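Local coordinates for DUF7790 domain-containing protein (Leptospira interrogans serogroup Icterohaemorrhagiae serovar copenhageni, PDB 6ULO) that is of unknown function but carries a DUF7790 domain of the NADP-binding Rossmann clan, and is probably membrane-anchored in its full-length form, at residues F136-P139 and E140-K143. Numbering follows the deposited sequence.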
# COMPACT_ATOMS: atom_id res chain seq x y z
N PHE A 136 -8.35 -6.95 -21.97
CA PHE A 136 -7.37 -8.03 -21.81
C PHE A 136 -7.60 -9.07 -22.88
O PHE A 136 -8.71 -9.25 -23.35
CB PHE A 136 -7.54 -8.73 -20.44
CG PHE A 136 -7.40 -7.81 -19.26
CD1 PHE A 136 -6.15 -7.53 -18.72
CD2 PHE A 136 -8.51 -7.22 -18.69
CE1 PHE A 136 -6.02 -6.69 -17.64
CE2 PHE A 136 -8.39 -6.37 -17.61
CZ PHE A 136 -7.14 -6.12 -17.09
N SER A 137 -6.54 -9.82 -23.21
CA SER A 137 -6.73 -11.01 -24.04
C SER A 137 -7.26 -12.17 -23.23
O SER A 137 -7.87 -13.08 -23.79
CB SER A 137 -5.42 -11.44 -24.73
OG SER A 137 -5.11 -10.53 -25.76
N ASP A 138 -7.02 -12.18 -21.91
CA ASP A 138 -7.51 -13.21 -21.00
C ASP A 138 -8.42 -12.55 -19.95
O ASP A 138 -8.13 -12.57 -18.74
CB ASP A 138 -6.38 -14.00 -20.33
CG ASP A 138 -5.34 -13.12 -19.62
OD1 ASP A 138 -5.30 -11.88 -19.80
OD2 ASP A 138 -4.53 -13.74 -18.89
N PRO A 139 -9.52 -11.92 -20.37
CA PRO A 139 -10.31 -11.16 -19.41
C PRO A 139 -10.94 -12.01 -18.34
O PRO A 139 -11.26 -11.45 -17.28
CB PRO A 139 -11.39 -10.51 -20.28
CG PRO A 139 -11.53 -11.50 -21.46
CD PRO A 139 -10.11 -11.90 -21.73
N GLU A 140 -11.17 -13.30 -18.57
CA GLU A 140 -11.84 -14.10 -17.54
C GLU A 140 -11.02 -14.18 -16.26
O GLU A 140 -11.59 -14.30 -15.18
CB GLU A 140 -12.12 -15.50 -18.06
CG GLU A 140 -13.15 -16.27 -17.26
CD GLU A 140 -14.56 -15.66 -17.26
OE1 GLU A 140 -14.91 -14.79 -18.08
OE2 GLU A 140 -15.37 -16.09 -16.40
N VAL A 141 -9.68 -14.10 -16.34
CA VAL A 141 -8.85 -14.07 -15.14
C VAL A 141 -9.32 -12.94 -14.25
O VAL A 141 -9.46 -13.09 -13.02
CB VAL A 141 -7.37 -13.90 -15.55
CG1 VAL A 141 -6.50 -13.60 -14.35
CG2 VAL A 141 -6.86 -15.17 -16.26
N TYR A 142 -9.56 -11.77 -14.86
CA TYR A 142 -9.92 -10.56 -14.14
C TYR A 142 -11.39 -10.52 -13.79
O TYR A 142 -11.75 -10.00 -12.73
CB TYR A 142 -9.45 -9.33 -14.93
CG TYR A 142 -7.96 -9.42 -15.17
CD1 TYR A 142 -7.05 -8.92 -14.25
CD2 TYR A 142 -7.45 -10.08 -16.32
CE1 TYR A 142 -5.67 -9.08 -14.45
CE2 TYR A 142 -6.12 -10.24 -16.52
CZ TYR A 142 -5.23 -9.73 -15.61
OH TYR A 142 -3.89 -9.93 -15.88
N LYS A 143 -12.27 -11.08 -14.64
CA LYS A 143 -13.68 -11.13 -14.29
C LYS A 143 -13.90 -11.99 -13.06
O LYS A 143 -14.72 -11.66 -12.19
CB LYS A 143 -14.52 -11.65 -15.46
CG LYS A 143 -14.54 -10.72 -16.64
CD LYS A 143 -15.36 -11.32 -17.79
CE LYS A 143 -16.42 -10.40 -18.28
NZ LYS A 143 -17.19 -10.99 -19.41
O HOH W 1 -3.44 -12.85 -16.52
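Phe-136, in the loop, stacks face to face on Tyr-142 in the first turn of helix 139-166, in the helix-loop-helix corner that follows helix 125-135. The ring planes differ by only 10° and the centroids lie 3.9 Å apart, evidence of a nearly parallel stack with large overlap. The side chains nevertheless run at about a right angle: Phe-136 CE1 sits over the centre of the tyrosine ring, Tyr-142 CD2 over that of the phenylalanine, and the closest atoms are Phe-136 CD1 and Tyr-142 CE2 at 3.5 Å. With chi1 -57° Tyr-142 CG lies anti to its carbonyl carbon, which swings the ring back over the loop to Phe-136. On the opposite tyrosine face lies Val-141 CG1, towards the rim. The tyrosine ring also makes an edge-to-face contact with His-98 of helix 94-109.

Backbone bonds fix the first turn. Val-141 N reaches Asp-138 O at 3.2 Å, from above the carbonyl plane, and Lys-143 N meets Pro-139 O at 2.9 Å with an N-H...O angle of 157°; Tyr-142 N adds a weak bond to that same oxygen. The lysine's NZ is hydrogen-bonded to Gln-133, tying the turn back to the preceding helix.

Asp-138 OD1 lies in the tyrosine plane at the ring edge, 3.8 Å from Tyr-142 CE2. A water bridges Asp-138 and Tyr-142, donating to Asp-138 OD2 at 2.8 Å and lying 3.0 Å from Tyr-142 OH.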